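Local coordinates for Mll8374 protein (Mesorhizobium loti, PDB 3B5E), which probably hydrolyses carboxylic esters, as a carboxylesterase of the alpha/beta-hydrolase fold, at residues S39-D42 against E43-V47; F75-I78 against D79-R82; A206-V209 against R210-L213. All blocks are in the same frame, centred on the assembly; numbering follows the deposited sequence. Where two conformers were deposited one is given.

How the contacts relate
The three contacts come in series along one chain and shape two loops and one helix of an alpha/beta-hydrolase fold. Contact 1 shapes the loop from strand 32-36 of the central mixed sheet to helix 47-53. Contact 2 contains the bulge and turn of the small antiparallel pair 77-79 and 82-83 ahead of helix 85-106. The two do not touch (centres about 19 Å apart, nearest atoms about 6 Å), but Ser39 and Arg77 hold one sulfate between them, probably from the crystallisation liquor. Contact 3 lies in helix 203-214, which packs against helix 47-53 and the central sheet. Its centre lies about 20 Å from that of contact 1 and, across the chain's centre, about 29 Å from that of contact 2.

Contact 1 of 3, residues S39-D42 against E43-V47; sequences SGVD and ETTLV. With SO4 (sulfate ion), chain C.
Asp42 OD1 is gripped by two donors of Thr44: the hydroxyl OG1 at 2.5 Å and the backbone N at 2.9 Å. The hydroxyl comes in on the syn lone pair of OD1, whereas the amide meets the same oxygen from above the carboxylate plane, 45° out of it. The amide bond makes an Asx turn, laid over a type I beta turn from Asp42 to Thr45, and the hydroxyl adds a second bond to the same oxygen. The carboxylate can fold forward onto Thr44 because CG sits between the backbone N and the carbonyl carbon (chi1 71°). The carbonyl of Asp42 is doubly engaged too: Thr45 OG1 donates to Asp42 O at 2.8 Å, almost in line with the C=O bond, while Thr45 N reaches that oxygen at 3.3 Å from above the carbonyl plane. The methyl CG2 of Thr45 rests against Val41 CB, 3.6 Å away.

A leucine in place of Asp42 would probably leave the N-H and hydroxyl of Thr44 without their shared acceptor, freeing that hydroxyl to turn. At the far end, Ser39 OG donates to a sulfate, probably from the crystallisation liquor, that is also hydrogen-bonded to Arg73. Asp42 OD1 and Glu43 OE1 are like charges 4.2 Å apart, but Glu43 forms salt bridges with Arg63 and Arg21, and a water donates to both carboxylates. The two arginines probably offset the repulsion, so that two acidic side chains can lie close together where the loop turns toward helix 47-53.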
ATOM      1  N   SER A  39       3.432  -6.505   8.165  1.00 19.74           N
ATOM      2  CA  SER A  39       3.318  -7.923   8.544  1.00 21.07           C
ATOM      3  C   SER A  39       3.222  -8.084  10.056  1.00 21.18           C
ATOM      4  O   SER A  39       3.846  -7.320  10.812  1.00 22.71           O
ATOM      5  CB  SER A  39       4.480  -8.728   8.003  1.00 22.32           C
ATOM      6  OG  SER A  39       5.632  -8.541   8.795  1.00 21.75           O
ATOM      7  N   GLY A  40       2.426  -9.062  10.483  1.00 20.65           N
ATOM      8  CA  GLY A  40       2.291  -9.384  11.885  1.00 20.55           C
ATOM      9  C   GLY A  40       1.247  -8.619  12.648  1.00 19.79           C
ATOM     10  O   GLY A  40       1.079  -8.859  13.825  1.00 18.24           O
ATOM     11  N   VAL A  41       0.508  -7.746  11.966  1.00 19.39           N
ATOM     12  CA  VAL A  41      -0.539  -6.911  12.591  1.00 19.73           C
ATOM     13  C   VAL A  41      -1.811  -7.013  11.741  1.00 19.66           C
ATOM     14  O   VAL A  41      -1.878  -7.847  10.839  1.00 21.04           O
ATOM     15  CB  VAL A  41      -0.029  -5.445  12.783  1.00 20.44           C
ATOM     16  CG1 VAL A  41       1.157  -5.447  13.752  1.00 18.91           C
ATOM     17  CG2 VAL A  41       0.372  -4.821  11.444  1.00 18.20           C
ATOM     18  N   ASP A  42      -2.807  -6.180  12.009  1.00 20.56           N
ATOM     19  CA  ASP A  42      -4.057  -6.261  11.253  1.00 21.17           C
ATOM     20  C   ASP A  42      -4.476  -4.927  10.619  1.00 19.25           C
ATOM     21  O   ASP A  42      -3.743  -3.930  10.648  1.00 19.56           O
ATOM     22  CB  ASP A  42      -5.165  -6.874  12.144  1.00 22.06           C
ATOM     23  CG  ASP A  42      -5.637  -5.939  13.250  1.00 24.99           C
ATOM     24  OD1 ASP A  42      -5.431  -4.719  13.189  1.00 24.01           O
ATOM     25  OD2 ASP A  42      -6.239  -6.445  14.202  1.00 35.14           O
ATOM     26  N   GLU A  43      -5.672  -4.940  10.035  1.00 18.97           N
ATOM     27  CA  GLU A  43      -6.214  -3.827   9.272  1.00 17.51           C
ATOM     28  C   GLU A  43      -6.545  -2.579  10.083  1.00 19.41           C
ATOM     29  O   GLU A  43      -6.805  -1.537   9.513  1.00 18.82           O
ATOM     30  CB  GLU A  43      -7.466  -4.300   8.528  1.00 17.54           C
ATOM     31  CG  GLU A  43      -8.735  -4.378   9.353  1.00 19.67           C
ATOM     32  CD  GLU A  43      -8.751  -5.473  10.424  1.00 22.85           C
ATOM     33  OE1 GLU A  43      -7.970  -6.437  10.333  1.00 24.06           O
ATOM     34  OE2 GLU A  43      -9.580  -5.369  11.362  1.00 21.63           O
ATOM     35  N   THR A  44      -6.554  -2.672  11.398  1.00 18.92           N
ATOM     36  CA  THR A  44      -6.825  -1.491  12.229  1.00 21.44           C
ATOM     37  C   THR A  44      -5.608  -0.558  12.361  1.00 22.19           C
ATOM     38  O   THR A  44      -5.746   0.595  12.776  1.00 21.77           O
ATOM     39  CB  THR A  44      -7.294  -1.901  13.634  1.00 22.31           C
ATOM     40  OG1 THR A  44      -6.236  -2.599  14.310  1.00 25.82           O
ATOM     41  CG2 THR A  44      -8.542  -2.772  13.556  1.00 20.99           C
ATOM     42  N   THR A  45      -4.426  -1.060  12.012  1.00 22.09           N
ATOM     43  CA  THR A  45      -3.160  -0.428  12.400  1.00 21.80           C
ATOM     44  C   THR A  45      -2.809   0.863  11.646  1.00 19.55           C
ATOM     45  O   THR A  45      -2.169   1.741  12.217  1.00 24.13           O
ATOM     46  CB  THR A  45      -1.975  -1.437  12.377  1.00 19.52           C
ATOM     47  OG1 THR A  45      -1.836  -1.975  11.060  1.00 18.54           O
ATOM     48  CG2 THR A  45      -2.172  -2.562  13.385  1.00 17.54           C
ATOM     49  N   LEU A  46      -3.241   1.006  10.398  1.00 19.57           N
ATOM     50  CA  LEU A  46      -2.959   2.216   9.629  1.00 20.28           C
ATOM     51  C   LEU A  46      -4.091   3.239   9.685  1.00 21.99           C
ATOM     52  O   LEU A  46      -3.968   4.326   9.101  1.00 21.17           O
ATOM     53  CB  LEU A  46      -2.647   1.853   8.173  1.00 19.32           C
ATOM     54  CG  LEU A  46      -1.393   1.023   7.826  1.00 17.20           C
ATOM     55  CD1 LEU A  46      -1.236   0.982   6.354  1.00 19.49           C
ATOM     56  CD2 LEU A  46      -0.139   1.645   8.517  1.00 22.34           C
ATOM     57  N   VAL A  47      -5.180   2.923  10.401  1.00 21.05           N
ATOM     58  CA  VAL A  47      -6.336   3.807  10.431  1.00 20.45           C
ATOM     59  C   VAL A  47      -6.017   5.170  11.107  1.00 17.12           C
ATOM     60  O   VAL A  47      -6.362   6.211  10.573  1.00 20.23           O
ATOM     61  CB  VAL A  47      -7.612   3.099  11.013  1.00 21.12           C
ATOM     62  CG1 VAL A  47      -8.746   4.104  11.262  1.00 19.89           C
ATOM     63  CG2 VAL A  47      -8.093   1.995  10.071  1.00 18.29           C
TER
HETATM   64  S   SO4 C 223       8.225  -8.647   6.009  1.00 28.74           S
HETATM   65  O1  SO4 C 223       7.552  -8.664   4.735  1.00 35.23           O
HETATM   66  O2  SO4 C 223       7.537  -9.391   7.047  1.00 41.15           O
HETATM   67  O3  SO4 C 223       8.256  -7.335   6.521  1.00 28.86           O
HETATM   68  O4  SO4 C 223       9.542  -9.251   5.867  1.00 33.70           O
HETATM   69  O   HOH W   1      -9.488  -6.326  13.844  1.00 33.11           O

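Contact 2 of 3, residues F75-I78 against D79-R82; sequences FERI and DPTR
Arg77 and Ile78 meet Asp79, Pro80 and Arg82 around a classic beta bulge, in which Ile78 and Asp79 both face Arg82 in the small antiparallel pair 77-79 and 82-83. Arg82 O accepts from both bulge amides, from Ile78 N at 2.7 Å and from Asp79 N at 3.2 Å. A type II beta turn from Asp79 to Arg82 reverses the chain, closed by Arg82 N donating to Asp79 O.

Arg77 sets off with CG opposite its backbone N (chi1 -174°), which lays the first part of the chain over the turn's carbonyls: CG approaches Asp79 O to 3.2 Å. A bend at chi3 (64°) then brings the guanidinium beside Pro80, whose CD and CG lie over one face, CD offset toward the rim, with Arg77 NH1 3.6 Å from Pro80 CG. Outside the turn, the same NH1 forms a salt bridge to the sulfate that Ser39 and Arg73 also hold, so the cation pairs with an anion while Pro80 packs on its face.

Ile78 and Arg82 form a second pair, whose side chains approach at a slant. The arginine bends at chi3 as well, giving a van der Waals contact of two methyls with a charged nitrogen: Arg82 NH1 lies 3.8 Å from Ile78 CG2 and equally near the end methyl. Earlier in the segment, Phe75 makes an edge-to-face contact with Phe83 and packs on helix 120-131. Within the turn itself, the hydroxyl of Thr81 closes back on the preceding residue, OG1 donating to Pro80 O at 2.5 Å in the carbonyl plane.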
ATOM      1  N   PHE A  75       1.806 -11.845   1.697  1.00 18.47           N
ATOM      2  CA  PHE A  75       2.337 -12.959   0.905  1.00 19.00           C
ATOM      3  C   PHE A  75       3.437 -13.652   1.693  1.00 19.72           C
ATOM      4  O   PHE A  75       4.019 -13.067   2.590  1.00 21.26           O
ATOM      5  CB  PHE A  75       2.817 -12.513  -0.498  1.00 19.51           C
ATOM      6  CG  PHE A  75       3.663 -11.272  -0.506  1.00 21.03           C
ATOM      7  CD1 PHE A  75       5.023 -11.317  -0.158  1.00 20.78           C
ATOM      8  CD2 PHE A  75       3.126 -10.045  -0.899  1.00 16.17           C
ATOM      9  CE1 PHE A  75       5.809 -10.185  -0.202  1.00 19.65           C
ATOM     10  CE2 PHE A  75       3.897  -8.898  -0.897  1.00 21.55           C
ATOM     11  CZ  PHE A  75       5.261  -8.967  -0.554  1.00 24.07           C
ATOM     12  N   GLU A  76       3.727 -14.890   1.339  1.00 20.36           N
ATOM     13  CA  GLU A  76       4.632 -15.709   2.130  1.00 20.57           C
ATOM     14  C   GLU A  76       6.064 -15.218   2.023  1.00 21.19           C
ATOM     15  O   GLU A  76       6.522 -14.758   0.968  1.00 18.56           O
ATOM     16  CB  GLU A  76       4.545 -17.174   1.688  1.00 21.55           C
ATOM     17  CG  GLU A  76       3.158 -17.770   1.812  1.00 21.99           C
ATOM     18  CD  GLU A  76       2.753 -18.174   3.244  1.00 32.95           C
ATOM     19  OE1 GLU A  76       3.504 -17.890   4.213  1.00 30.96           O
ATOM     20  OE2 GLU A  76       1.652 -18.781   3.388  1.00 35.53           O
ATOM     21  N   ARG A  77       6.768 -15.310   3.143  1.00 21.05           N
ATOM     22  CA  ARG A  77       8.178 -15.017   3.196  1.00 22.60           C
ATOM     23  C   ARG A  77       9.014 -16.302   3.313  1.00 22.39           C
ATOM     24  O   ARG A  77       8.658 -17.226   4.041  1.00 23.43           O
ATOM     25  CB  ARG A  77       8.459 -14.105   4.374  1.00 22.78           C
ATOM     26  CG  ARG A  77       9.884 -13.646   4.402  1.00 24.98           C
ATOM     27  CD  ARG A  77      10.085 -12.595   5.394  1.00 34.55           C
ATOM     28  NE  ARG A  77       9.844 -13.095   6.725  1.00 33.17           N
ATOM     29  CZ  ARG A  77      10.236 -12.484   7.832  1.00 50.85           C
ATOM     30  NH1 ARG A  77      10.912 -11.341   7.786  1.00 54.39           N
ATOM     31  NH2 ARG A  77       9.956 -13.030   9.004  1.00 56.97           N
ATOM     32  N   ILE A  78      10.126 -16.355   2.576  1.00 22.03           N
ATOM     33  CA  ILE A  78      11.067 -17.460   2.679  1.00 21.88           C
ATOM     34  C   ILE A  78      12.055 -17.194   3.844  1.00 20.45           C
ATOM     35  O   ILE A  78      12.269 -18.050   4.697  1.00 18.99           O
ATOM     36  CB  ILE A  78      11.851 -17.671   1.354  1.00 21.79           C
ATOM     37  CG1 ILE A  78      10.903 -17.998   0.193  1.00 23.37           C
ATOM     38  CG2 ILE A  78      12.834 -18.798   1.498  1.00 21.46           C
ATOM     39  CD1 ILE A  78      11.580 -17.858  -1.192  1.00 23.77           C
ATOM     40  N   ASP A  79      12.652 -16.014   3.847  1.00 21.35           N
ATOM     41  CA  ASP A  79      13.602 -15.563   4.861  1.00 22.93           C
ATOM     42  C   ASP A  79      13.502 -14.047   4.760  1.00 26.36           C
ATOM     43  O   ASP A  79      13.035 -13.547   3.741  1.00 22.38           O
ATOM     44  CB  ASP A  79      15.047 -16.012   4.537  1.00 23.35           C
ATOM     45  CG  ASP A  79      15.320 -17.456   4.901  1.00 26.94           C
ATOM     46  OD1 ASP A  79      15.205 -17.798   6.106  1.00 24.67           O
ATOM     47  OD2 ASP A  79      15.646 -18.262   3.992  1.00 27.28           O
ATOM     48  N   PRO A  80      13.928 -13.301   5.794  1.00 28.57           N
ATOM     49  CA  PRO A  80      13.982 -11.834   5.589  1.00 28.90           C
ATOM     50  C   PRO A  80      14.660 -11.428   4.269  1.00 25.12           C
ATOM     51  O   PRO A  80      15.717 -11.955   3.885  1.00 23.64           O
ATOM     52  CB  PRO A  80      14.719 -11.300   6.828  1.00 30.68           C
ATOM     53  CG  PRO A  80      14.393 -12.360   7.907  1.00 32.84           C
ATOM     54  CD  PRO A  80      14.312 -13.696   7.167  1.00 30.37           C
ATOM     55  N   THR A  81      13.971 -10.515   3.592  1.00 24.49           N
ATOM     56  CA  THR A  81      14.282  -9.969   2.265  1.00 24.10           C
ATOM     57  C   THR A  81      13.939 -10.885   1.080  1.00 24.28           C
ATOM     58  O   THR A  81      14.012 -10.431  -0.060  1.00 26.28           O
ATOM     59  CB  THR A  81      15.747  -9.477   2.129  1.00 25.84           C
ATOM     60  OG1 THR A  81      16.616 -10.601   1.933  1.00 23.22           O
ATOM     61  CG2 THR A  81      16.182  -8.660   3.346  1.00 22.31           C
ATOM     62  N   ARG A  82      13.522 -12.129   1.329  1.00 20.10           N
ATOM     63  CA  ARG A  82      13.209 -13.073   0.257  1.00 23.00           C
ATOM     64  C   ARG A  82      11.823 -13.679   0.381  1.00 21.44           C
ATOM     65  O   ARG A  82      11.500 -14.323   1.370  1.00 18.98           O
ATOM     66  CB  ARG A  82      14.228 -14.196   0.202  1.00 23.28           C
ATOM     67  CG  ARG A  82      15.585 -13.722  -0.291  1.00 29.25           C
ATOM     68  CD  ARG A  82      16.442 -14.850  -0.821  1.00 30.11           C
ATOM     69  NE  ARG A  82      15.980 -15.534  -2.042  1.00 38.91           N
ATOM     70  CZ  ARG A  82      15.527 -16.797  -2.104  1.00 40.65           C
ATOM     71  NH1 ARG A  82      15.391 -17.549  -1.012  1.00 28.67           N
ATOM     72  NH2 ARG A  82      15.184 -17.316  -3.282  1.00 46.63           N
TER

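Contact 3 of 3, residues A206-V209 against R210-L213; sequences AAIV and RQWL
Helix 203-214, the last helix of the chain, packs against the central sheet of the alpha/beta-hydrolase fold, and residues 206-213 make up roughly two of its turns. Four successive i to i+4 bonds bind the halves together. Arg210 N donates to Ala206 O at 3.0 Å, Gln211 N to Ala207 O at 3.1 Å, Trp212 N to Ile208 O at 2.8 Å and Leu213 N to Val209 O at 2.8 Å. The bond from Trp212 runs closest to the direction of its carbonyl, with a C=O...N angle of 163°.

On the side facing helix 47-53, Val209 and Leu213 lie alongside each other and point the same way, Val209 CG1 meeting Leu213 CD1 at 4.1 Å. With CG1 of Val209 opposite the backbone N (chi1 178°), this methyl points forward along the helix, toward the next turn. It also stands 4.4 Å from Trp212 CE3, a looser apolar contact, while the edge of the indole lies near Val209 O in the plane of the ring. Both Val209 and Leu213 pack on Ile53 of helix 47-53; Trp212 reaches Leu162 in strand 160-166 and makes a cation-pi contact with Arg160.

The exposed side carries the polar chains. Gln211 stretches back along the helix, beyond CG extended, and in one of its two conformers the carboxamide lies beside Ala207 and Ile208. Arg210 instead turns outward from the first turn, and its NH1 donates to the carbonyl of Ile53. Aliphatic and indole groups thus fill the interface with the sheet and helix 47-53, while arginines work at its borders: Arg160 against the indole, and Arg210 tying helix 203-214 to helix 47-53 through a backbone carbonyl.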
ATOM      1  N   ALA A 206       2.858  10.851   7.906  1.00 21.61           N
ATOM      2  CA  ALA A 206       1.552  11.465   7.612  1.00 22.71           C
ATOM      3  C   ALA A 206       1.694  12.867   7.038  1.00 22.17           C
ATOM      4  O   ALA A 206       1.016  13.218   6.076  1.00 22.04           O
ATOM      5  CB  ALA A 206       0.724  11.532   8.845  1.00 20.94           C
ATOM      6  N   ALA A 207       2.580  13.660   7.628  1.00 19.58           N
ATOM      7  CA  ALA A 207       2.830  15.003   7.140  1.00 19.22           C
ATOM      8  C   ALA A 207       3.284  15.001   5.673  1.00 19.86           C
ATOM      9  O   ALA A 207       2.818  15.786   4.845  1.00 21.04           O
ATOM     10  CB  ALA A 207       3.866  15.685   7.999  1.00 19.64           C
ATOM     11  N   ILE A 208       4.205  14.111   5.351  1.00 19.62           N
ATOM     12  CA  ILE A 208       4.691  13.998   3.971  1.00 20.92           C
ATOM     13  C   ILE A 208       3.605  13.513   3.005  1.00 21.20           C
ATOM     14  O   ILE A 208       3.446  14.091   1.922  1.00 18.47           O
ATOM     15  CB  ILE A 208       5.924  13.091   3.865  1.00 21.02           C
ATOM     16  CG1 ILE A 208       7.158  13.794   4.489  1.00 22.61           C
ATOM     17  CG2 ILE A 208       6.215  12.722   2.426  1.00 18.26           C
ATOM     18  CD1 ILE A 208       8.375  12.871   4.699  1.00 20.72           C
ATOM     19  N   VAL A 209       2.877  12.456   3.365  1.00 21.60           N
ATOM     20  CA  VAL A 209       1.804  11.947   2.477  1.00 19.66           C
ATOM     21  C   VAL A 209       0.770  13.083   2.170  1.00 21.88           C
ATOM     22  O   VAL A 209       0.349  13.291   1.024  1.00 21.27           O
ATOM     23  CB  VAL A 209       1.091  10.691   3.043  1.00 19.22           C
ATOM     24  CG1 VAL A 209      -0.046  10.241   2.080  1.00 19.96           C
ATOM     25  CG2 VAL A 209       2.073   9.541   3.336  1.00 16.52           C
ATOM     26  N   ARG A 210       0.387  13.816   3.199  1.00 21.51           N
ATOM     27  CA  ARG A 210      -0.500  14.963   3.047  1.00 25.73           C
ATOM     28  C   ARG A 210       0.009  15.995   2.087  1.00 23.83           C
ATOM     29  O   ARG A 210      -0.733  16.435   1.199  1.00 25.03           O
ATOM     30  CB  ARG A 210      -0.693  15.655   4.370  1.00 27.56           C
ATOM     31  CG  ARG A 210      -1.976  15.374   4.964  1.00 35.03           C
ATOM     32  CD  ARG A 210      -1.979  15.821   6.388  1.00 42.96           C
ATOM     33  NE  ARG A 210      -2.397  17.195   6.476  1.00 41.29           N
ATOM     34  CZ  ARG A 210      -3.649  17.615   6.352  1.00 52.74           C
ATOM     35  NH1 ARG A 210      -4.639  16.759   6.108  1.00 58.77           N
ATOM     36  NH2 ARG A 210      -3.906  18.913   6.464  1.00 58.16           N
ATOM     37  N   GLN A 211       1.274  16.371   2.279  0.50 24.34           N
ATOM     38  CA  GLN A 211       2.004  17.336   1.429  0.50 25.24           C
ATOM     39  C   GLN A 211       2.091  16.872  -0.039  0.50 24.10           C
ATOM     40  O   GLN A 211       1.979  17.663  -0.977  0.50 24.13           O
ATOM     41  CB  GLN A 211       3.420  17.574   2.019  0.50 26.06           C
ATOM     42  CG  GLN A 211       3.436  18.491   3.276  0.50 26.14           C
ATOM     43  CD  GLN A 211       4.605  18.277   4.297  0.50 28.77           C
ATOM     44  OE1 GLN A 211       5.506  17.426   4.128  0.50 24.21           O
ATOM     45  NE2 GLN A 211       4.565  19.064   5.377  0.50 32.75           N
ATOM     46  N   TRP A 212       2.317  15.577  -0.220  1.00 23.25           N
ATOM     47  CA  TRP A 212       2.386  14.952  -1.540  1.00 23.27           C
ATOM     48  C   TRP A 212       1.017  14.914  -2.209  1.00 22.21           C
ATOM     49  O   TRP A 212       0.910  15.225  -3.398  1.00 23.12           O
ATOM     50  CB  TRP A 212       2.929  13.557  -1.382  1.00 21.60           C
ATOM     51  CG  TRP A 212       2.939  12.704  -2.579  1.00 21.58           C
ATOM     52  CD1 TRP A 212       3.815  12.743  -3.608  1.00 21.50           C
ATOM     53  CD2 TRP A 212       2.067  11.607  -2.831  1.00 21.62           C
ATOM     54  NE1 TRP A 212       3.521  11.744  -4.515  1.00 20.87           N
ATOM     55  CE2 TRP A 212       2.447  11.038  -4.054  1.00 21.52           C
ATOM     56  CE3 TRP A 212       0.989  11.057  -2.134  1.00 20.86           C
ATOM     57  CZ2 TRP A 212       1.790   9.929  -4.597  1.00 21.50           C
ATOM     58  CZ3 TRP A 212       0.334   9.960  -2.673  1.00 25.73           C
ATOM     59  CH2 TRP A 212       0.736   9.415  -3.891  1.00 20.57           C
ATOM     60  N   LEU A 213      -0.014  14.590  -1.439  1.00 22.94           N
ATOM     61  CA  LEU A 213      -1.387  14.581  -1.949  1.00 25.11           C
ATOM     62  C   LEU A 213      -1.842  15.984  -2.367  1.00 29.43           C
ATOM     63  O   LEU A 213      -2.537  16.134  -3.388  1.00 31.28           O
ATOM     64  CB  LEU A 213      -2.368  13.987  -0.929  1.00 21.63           C
ATOM     65  CG  LEU A 213      -2.332  12.473  -0.719  1.00 23.07           C
ATOM     66  CD1 LEU A 213      -3.293  12.080   0.373  1.00 23.80           C
ATOM     67  CD2 LEU A 213      -2.626  11.723  -2.024  1.00 21.14           C
TER